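Local atomic coordinates of alpha-galactosidase (Lactobacillus brevis, PDB entry 3MI6), a protein that probably hydrolyses terminal, non-reducing alpha-D-galactose residues from alpha-galactosides such as galactose oligosaccharides, galactomannans and galactolipids. Residues D[506-509]-D[510-514]; D[320-323]-D[324-327]; D[422-425]-D[426-430]. All coordinates share one frame; numbering follows the deposited sequence.

Contact 1. Residues D[506-509]-D[510-514]; sequences LGVY and QLYAR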
loop_
_atom_site.group_PDB
_atom_site.type_symbol
_atom_site.label_atom_id
_atom_site.label_comp_id
_atom_site.label_asym_id
_atom_site.label_seq_id
_atom_site.Cartn_x
_atom_site.Cartn_y
_atom_site.Cartn_z
ATOM N N LEU D 506 21.301 -37.722 7.826
ATOM C CA LEU D 506 20.951 -39.023 8.384
ATOM C C LEU D 506 21.951 -39.431 9.469
ATOM O O LEU D 506 21.573 -39.984 10.496
ATOM C CB LEU D 506 20.878 -40.083 7.286
ATOM C CG LEU D 506 19.798 -39.838 6.231
ATOM C CD1 LEU D 506 19.822 -40.908 5.159
ATOM C CD2 LEU D 506 18.415 -39.725 6.856
ATOM N N GLY D 507 23.227 -39.139 9.244
ATOM C CA GLY D 507 24.255 -39.387 10.236
ATOM C C GLY D 507 24.007 -38.701 11.575
ATOM O O GLY D 507 24.130 -39.332 12.649
ATOM N N VAL D 508 23.672 -37.408 11.520
ATOM C CA VAL D 508 23.357 -36.663 12.721
ATOM C C VAL D 508 22.186 -37.370 13.389
ATOM O O VAL D 508 22.248 -37.669 14.577
ATOM C CB VAL D 508 23.096 -35.142 12.433
ATOM C CG1 VAL D 508 22.340 -34.439 13.588
ATOM C CG2 VAL D 508 24.399 -34.430 12.171
ATOM N N TYR D 509 21.142 -37.696 12.638
ATOM C CA TYR D 509 20.024 -38.395 13.265
ATOM C C TYR D 509 20.481 -39.709 13.893
ATOM O O TYR D 509 20.128 -40.023 15.032
ATOM C CB TYR D 509 18.878 -38.637 12.290
ATOM C CG TYR D 509 18.240 -37.367 11.809
ATOM C CD1 TYR D 509 18.193 -36.249 12.623
ATOM C CD2 TYR D 509 17.686 -37.283 10.551
ATOM C CE1 TYR D 509 17.610 -35.080 12.206
ATOM C CE2 TYR D 509 17.103 -36.102 10.113
ATOM C CZ TYR D 509 17.068 -35.001 10.952
ATOM O OH TYR D 509 16.484 -33.821 10.531
ATOM N N GLN D 510 21.276 -40.472 13.156
ATOM C CA GLN D 510 21.883 -41.681 13.704
ATOM C C GLN D 510 22.437 -41.411 15.103
ATOM O O GLN D 510 22.164 -42.148 16.047
ATOM C CB GLN D 510 23.003 -42.194 12.781
ATOM C CG GLN D 510 22.568 -43.223 11.733
ATOM C CD GLN D 510 21.812 -44.383 12.361
ATOM O OE1 GLN D 510 22.415 -45.277 12.995
ATOM N NE2 GLN D 510 20.479 -44.370 12.207
ATOM N N LEU D 511 23.213 -40.343 15.236
ATOM C CA LEU D 511 23.878 -40.071 16.503
ATOM C C LEU D 511 22.883 -39.693 17.594
ATOM O O LEU D 511 23.023 -40.110 18.746
ATOM C CB LEU D 511 24.911 -38.962 16.345
ATOM C CG LEU D 511 26.209 -39.127 17.134
ATOM C CD1 LEU D 511 26.855 -37.778 17.301
ATOM C CD2 LEU D 511 25.983 -39.770 18.485
ATOM N N TYR D 512 21.888 -38.893 17.238
ATOM C CA TYR D 512 20.902 -38.459 18.210
ATOM C C TYR D 512 20.043 -39.641 18.536
ATOM O O TYR D 512 19.543 -39.772 19.649
ATOM C CB TYR D 512 20.005 -37.371 17.622
ATOM C CG TYR D 512 20.348 -35.957 18.014
ATOM C CD1 TYR D 512 20.898 -35.080 17.097
ATOM C CD2 TYR D 512 20.096 -35.495 19.298
ATOM C CE1 TYR D 512 21.207 -33.781 17.451
ATOM C CE2 TYR D 512 20.393 -34.208 19.666
ATOM C CZ TYR D 512 20.946 -33.347 18.741
ATOM O OH TYR D 512 21.245 -32.047 19.111
ATOM N N ALA D 513 19.838 -40.497 17.547
ATOM C CA ALA D 513 18.944 -41.622 17.737
ATOM C C ALA D 513 19.548 -42.596 18.738
ATOM O O ALA D 513 18.854 -43.107 19.610
ATOM C CB ALA D 513 18.645 -42.304 16.413
ATOM N N ARG D 514 20.848 -42.837 18.634
ATOM C CA ARG D 514 21.488 -43.819 19.492
ATOM C C ARG D 514 21.745 -43.285 20.891
ATOM O O ARG D 514 21.610 -44.014 21.868
ATOM C CB ARG D 514 22.766 -44.346 18.845
ATOM C CG ARG D 514 22.476 -45.297 17.691
ATOM C CD ARG D 514 23.672 -45.474 16.787
ATOM N NE ARG D 514 24.751 -46.238 17.406
ATOM C CZ ARG D 514 25.964 -46.338 16.878
ATOM N NH1 ARG D 514 26.234 -45.714 15.740
ATOM N NH2 ARG D 514 26.905 -47.053 17.485
#

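Contact 2. Residues D[320-323]-D[324-327]; sequences LVNP and RFAH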
loop_
_atom_site.group_PDB
_atom_site.type_symbol
_atom_site.label_atom_id
_atom_site.label_comp_id
_atom_site.label_asym_id
_atom_site.label_seq_id
_atom_site.Cartn_x
_atom_site.Cartn_y
_atom_site.Cartn_z
ATOM N N LEU D 320 5.196 -35.406 17.991
ATOM C CA LEU D 320 6.495 -35.192 17.367
ATOM C C LEU D 320 7.612 -35.096 18.392
ATOM O O LEU D 320 8.646 -35.732 18.252
ATOM C CB LEU D 320 6.486 -33.946 16.468
ATOM C CG LEU D 320 7.839 -33.571 15.840
ATOM C CD1 LEU D 320 8.238 -34.584 14.788
ATOM C CD2 LEU D 320 7.843 -32.176 15.225
ATOM N N VAL D 321 7.411 -34.305 19.429
ATOM C CA VAL D 321 8.492 -34.064 20.370
ATOM C C VAL D 321 8.801 -35.392 21.090
ATOM O O VAL D 321 7.923 -36.232 21.305
ATOM C CB VAL D 321 8.254 -32.743 21.170
ATOM C CG1 VAL D 321 9.298 -32.547 22.256
ATOM C CG2 VAL D 321 8.271 -31.567 20.232
ATOM N N ASN D 322 10.072 -35.578 21.416
ATOM C CA ASN D 322 10.550 -36.549 22.383
ATOM C C ASN D 322 9.510 -36.530 23.500
ATOM O O ASN D 322 9.368 -35.528 24.197
ATOM C CB ASN D 322 11.979 -36.159 22.789
ATOM C CG ASN D 322 12.621 -37.135 23.778
ATOM O OD1 ASN D 322 11.951 -37.722 24.609
ATOM N ND2 ASN D 322 13.942 -37.274 23.704
ATOM N N PRO D 323 8.778 -37.646 23.679
ATOM C CA PRO D 323 7.767 -37.833 24.739
ATOM C C PRO D 323 8.332 -37.798 26.161
ATOM O O PRO D 323 7.610 -37.571 27.131
ATOM C CB PRO D 323 7.210 -39.226 24.444
ATOM C CG PRO D 323 7.484 -39.441 23.006
ATOM C CD PRO D 323 8.799 -38.779 22.744
ATOM N N ARG D 324 9.627 -38.031 26.278
ATOM C CA ARG D 324 10.298 -37.989 27.559
ATOM C C ARG D 324 10.329 -36.564 28.106
ATOM O O ARG D 324 10.499 -36.359 29.308
ATOM C CB ARG D 324 11.721 -38.537 27.399
ATOM C CG ARG D 324 12.582 -38.434 28.626
ATOM C CD ARG D 324 11.979 -39.223 29.780
ATOM N NE ARG D 324 12.741 -39.008 31.007
ATOM C CZ ARG D 324 12.479 -38.043 31.884
ATOM N NH1 ARG D 324 11.461 -37.209 31.683
ATOM N NH2 ARG D 324 13.237 -37.914 32.960
ATOM N N PHE D 325 10.184 -35.575 27.228
ATOM C CA PHE D 325 10.295 -34.189 27.673
ATOM C C PHE D 325 9.195 -33.287 27.136
ATOM O O PHE D 325 9.079 -32.149 27.552
ATOM C CB PHE D 325 11.681 -33.602 27.362
ATOM C CG PHE D 325 12.804 -34.246 28.126
ATOM C CD1 PHE D 325 13.634 -35.179 27.517
ATOM C CD2 PHE D 325 13.032 -33.920 29.449
ATOM C CE1 PHE D 325 14.658 -35.782 28.213
ATOM C CE2 PHE D 325 14.071 -34.515 30.161
ATOM C CZ PHE D 325 14.887 -35.447 29.538
ATOM N N ALA D 326 8.372 -33.817 26.242
ATOM C CA ALA D 326 7.280 -33.065 25.642
ATOM C C ALA D 326 6.488 -32.236 26.647
ATOM O O ALA D 326 6.113 -31.091 26.351
ATOM C CB ALA D 326 6.345 -34.005 24.921
ATOM N N HIS D 327 6.211 -32.825 27.813
ATOM C CA HIS D 327 5.363 -32.208 28.841
ATOM C C HIS D 327 6.084 -31.927 30.164
ATOM O O HIS D 327 5.492 -31.394 31.104
ATOM C CB HIS D 327 4.155 -33.087 29.143
ATOM C CG HIS D 327 3.329 -33.418 27.945
ATOM N ND1 HIS D 327 3.697 -34.381 27.029
ATOM C CD2 HIS D 327 2.137 -32.935 27.525
ATOM C CE1 HIS D 327 2.774 -34.471 26.090
ATOM N NE2 HIS D 327 1.814 -33.606 26.370
#

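Contact 3. Residues D[422-425]-D[426-430]; sequences SDLY and QQHPD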
loop_
_atom_site.group_PDB
_atom_site.type_symbol
_atom_site.label_atom_id
_atom_site.label_comp_id
_atom_site.label_asym_id
_atom_site.label_seq_id
_atom_site.Cartn_x
_atom_site.Cartn_y
_atom_site.Cartn_z
ATOM N N SER D 422 44.304 -30.894 16.589
ATOM C CA SER D 422 43.630 -31.830 17.477
ATOM C C SER D 422 44.038 -33.293 17.283
ATOM O O SER D 422 44.188 -33.766 16.158
ATOM C CB SER D 422 42.114 -31.682 17.349
ATOM O OG SER D 422 41.639 -32.390 16.229
ATOM N N ASP D 423 44.193 -34.000 18.398
ATOM C CA ASP D 423 44.510 -35.429 18.405
ATOM C C ASP D 423 43.716 -36.236 17.370
ATOM O O ASP D 423 44.231 -37.194 16.785
ATOM C CB ASP D 423 44.265 -36.035 19.804
ATOM C CG ASP D 423 45.296 -35.579 20.857
ATOM O OD1 ASP D 423 46.124 -34.677 20.566
ATOM O OD2 ASP D 423 45.266 -36.133 21.985
ATOM N N LEU D 424 42.458 -35.859 17.166
ATOM C CA LEU D 424 41.577 -36.595 16.271
ATOM C C LEU D 424 42.099 -36.462 14.850
ATOM O O LEU D 424 42.099 -37.421 14.074
ATOM C CB LEU D 424 40.153 -36.038 16.354
ATOM C CG LEU D 424 38.965 -36.988 16.195
ATOM C CD1 LEU D 424 37.680 -36.197 15.947
ATOM C CD2 LEU D 424 39.189 -37.971 15.079
ATOM N N TYR D 425 42.547 -35.260 14.509
ATOM C CA TYR D 425 42.926 -34.979 13.141
ATOM C C TYR D 425 44.149 -35.804 12.793
ATOM O O TYR D 425 44.316 -36.241 11.661
ATOM C CB TYR D 425 43.189 -33.486 12.944
ATOM C CG TYR D 425 43.717 -33.153 11.573
ATOM C CD1 TYR D 425 42.901 -33.228 10.455
ATOM C CD2 TYR D 425 45.037 -32.770 11.397
ATOM C CE1 TYR D 425 43.387 -32.929 9.196
ATOM C CE2 TYR D 425 45.532 -32.471 10.152
ATOM C CZ TYR D 425 44.708 -32.549 9.047
ATOM O OH TYR D 425 45.216 -32.247 7.795
ATOM N N GLN D 426 44.991 -36.038 13.789
ATOM C CA GLN D 426 46.234 -36.760 13.573
ATOM C C GLN D 426 45.982 -38.261 13.495
ATOM O O GLN D 426 46.868 -39.023 13.120
ATOM C CB GLN D 426 47.237 -36.406 14.674
ATOM C CG GLN D 426 47.089 -34.961 15.154
ATOM C CD GLN D 426 48.411 -34.233 15.315
ATOM O OE1 GLN D 426 49.166 -34.078 14.355
ATOM N NE2 GLN D 426 48.687 -33.759 16.530
ATOM N N GLN D 427 44.761 -38.673 13.827
ATOM C CA GLN D 427 44.379 -40.085 13.810
ATOM C C GLN D 427 43.532 -40.458 12.595
ATOM O O GLN D 427 43.533 -41.612 12.153
ATOM C CB GLN D 427 43.617 -40.462 15.087
ATOM C CG GLN D 427 44.482 -40.488 16.328
ATOM C CD GLN D 427 45.681 -41.403 16.162
ATOM O OE1 GLN D 427 46.808 -41.048 16.528
ATOM N NE2 GLN D 427 45.446 -42.588 15.595
ATOM N N HIS D 428 42.794 -39.486 12.067
ATOM C CA HIS D 428 41.948 -39.721 10.908
ATOM C C HIS D 428 41.777 -38.449 10.087
ATOM O O HIS D 428 40.673 -37.917 9.993
ATOM C CB HIS D 428 40.568 -40.214 11.338
ATOM C CG HIS D 428 40.578 -41.526 12.055
ATOM N ND1 HIS D 428 40.454 -41.628 13.425
ATOM C CD2 HIS D 428 40.668 -42.796 11.591
ATOM C CE1 HIS D 428 40.475 -42.901 13.775
ATOM N NE2 HIS D 428 40.602 -43.630 12.680
ATOM N N PRO D 429 42.867 -37.954 9.489
ATOM C CA PRO D 429 42.728 -36.756 8.657
ATOM C C PRO D 429 41.666 -36.969 7.583
ATOM O O PRO D 429 40.962 -36.019 7.223
ATOM C CB PRO D 429 44.112 -36.614 8.013
ATOM C CG PRO D 429 45.042 -37.305 8.942
ATOM C CD PRO D 429 44.253 -38.448 9.536
ATOM N N ASP D 430 41.557 -38.203 7.090
ATOM C CA ASP D 430 40.609 -38.548 6.031
ATOM C C ASP D 430 39.146 -38.407 6.461
ATOM O O ASP D 430 38.238 -38.694 5.682
ATOM C CB ASP D 430 40.869 -39.969 5.502
ATOM C CG ASP D 430 40.599 -41.053 6.552
ATOM O OD1 ASP D 430 39.776 -41.964 6.282
ATOM O OD2 ASP D 430 41.212 -40.993 7.645
#

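Contact 1. Residues D[506-509]-D[510-514]
Val508 and Tyr512 pack one turn apart along helix 500-518, a local contact inside a largely buried helix of the barrel domain. Their side chains lie side by side and point the same way. Val508 CG1 comes to the edge of the Tyr512 ring, near its plane, and is 3.8 Å from Tyr512 CD1. Placing CG1 anti to the backbone N (chi1 162°) turns this methyl to the tyrosine. The beta-branch of valine puts a methyl close to the backbone, where it can meet the ring edge of the residue one turn on; that ring stacks elsewhere on Trp478, a predicted substrate-binding residue.

Four backbone bonds of the i to i+4 type join the two turns. Gln510 N reaches Leu506 O at 2.7 Å, and Leu511 N reaches Gly507 O at 2.9 Å. Tyr512 N donates to Val508 O at 3.0 Å, while Ala513 N bonds Tyr509 O.

The remaining side chains fan out to different neighbours. Tyr509 touches Leu120 and Pro121 and hydrogen-bonds Ser255 through OH, so its long ring spans to another part of the chain. Leu511, a bulky apolar side chain, meets Leu460 and Met464 of helix 454-471; on that helix too, Arg514 forms a salt bridge with Asp458. This is a regular alpha-helix of a (beta/alpha)8 barrel, in the connection between strands 475-478 and 523-526.

Contact 2. Residues D[320-323]-D[324-327]
Asn322 and Arg324 meet through the side chain of the asparagine: OD1 accepts the Arg324 backbone N-H at 2.9 Å, with the donor in the carbonyl plane. This is an Asx turn. The Asn322 chi1 of -178° lays the amide beside the residue's own carbonyl carbon, from where OD1 meets the next N-H but one. The other end of the same amide is also used, since ND2 donates to Tyr541 O.

The main-chain oxygen of Asn322 takes two more donors. Phe325 N bonds it at 3.1 Å, from above the carbonyl plane, and Ala326 N adds a weak bond at 2.8 Å. The first closes a beta turn around Pro323 and Arg324; proline suits its second position because its ring fixes phi and no N-H is needed there.

Arg324 carries its charge away from the turn to a salt bridge between NH1 and Glu328, with NE weakly bonded to Asn521. NH1 also lies over one face of Phe325, toward the rim. Val321 CG1 touches Ala326 CB at 4.2 Å, the apolar part of the contact. The turn lies between helix 305-319 and the first barrel strand, 333-335, and Val321 packs on Met539 of helix 536-539.

Contact 3. Residues D[422-425]-D[426-430]
Tyr425 and Pro429 make the main apolar touch of this compact turn. Their side chains cross at about a right angle, and Tyr425 CE1 comes within 3.9 Å of Pro429 CB. A chi1 of 174° sets Tyr425 CG opposite the backbone N and brings the CD1-CE1 side of the ring next to Pro429, so that the flat ring and the compact pyrrolidine offer apolar carbon to one another. Leu424 CD2 likewise comes to the edge of the His428 imidazole, 4.2 Å from ND1, while the histidine ring stacks on Trp431.

Backbone hydrogen bonds wind the chain. Leu424 O is gripped twice: His428 N approaches at 3.0 Å nearly straight on, and Gln427 N, also at 3.0 Å, stands well above the carbonyl plane. Ser422 O accepts Tyr425 N at 2.8 Å and, weakly, Gln426 N, which has a second weak bond to Asp423 O. Residues 423-425 have helical backbone angles, and the turn is closed by bonds of both i+3 and i+4 span. It lies between the short strands 417-418 and 447-448, in the long excursion from barrel strand 408-413 to helix 454-471; in a (beta/alpha)8 barrel such loops after strands surround the active site. Pro429 has no N-H for Tyr425 O, and His428 has already left helical angles; a 3-10 segment starts at Pro429.

Among side-chain polar contacts, Ser422 OG weakly accepts Tyr425 N and is hydrogen-bonded to Ser419 O, a small hydroxyl being able to fold back to both. Where the turn starts, the carboxylate of Asp383 receives the backbone N-H of Asp423 and, weakly, that of Leu424.

In the fold
Along the chain the order is contact 2, contact 3, contact 1, all within one (beta/alpha)8 barrel domain. Contact 2 lies in the connection from helix 305-319 to the first strand, 333-335; contact 3 lies in the excursion after the third, 408-413, beyond the short strand 417-418; contact 1 lies within helix 500-518, between the fourth and fifth strands. Contact 1 lies between the others in space too, its centre about 17 Å from that of contact 2 and about 22 Å from that of contact 3, whereas the centres of contacts 2 and 3 are about 37 Å apart. None touches another. Contact 1 comes closest to the predicted substrate site; contact 3 is peripheral.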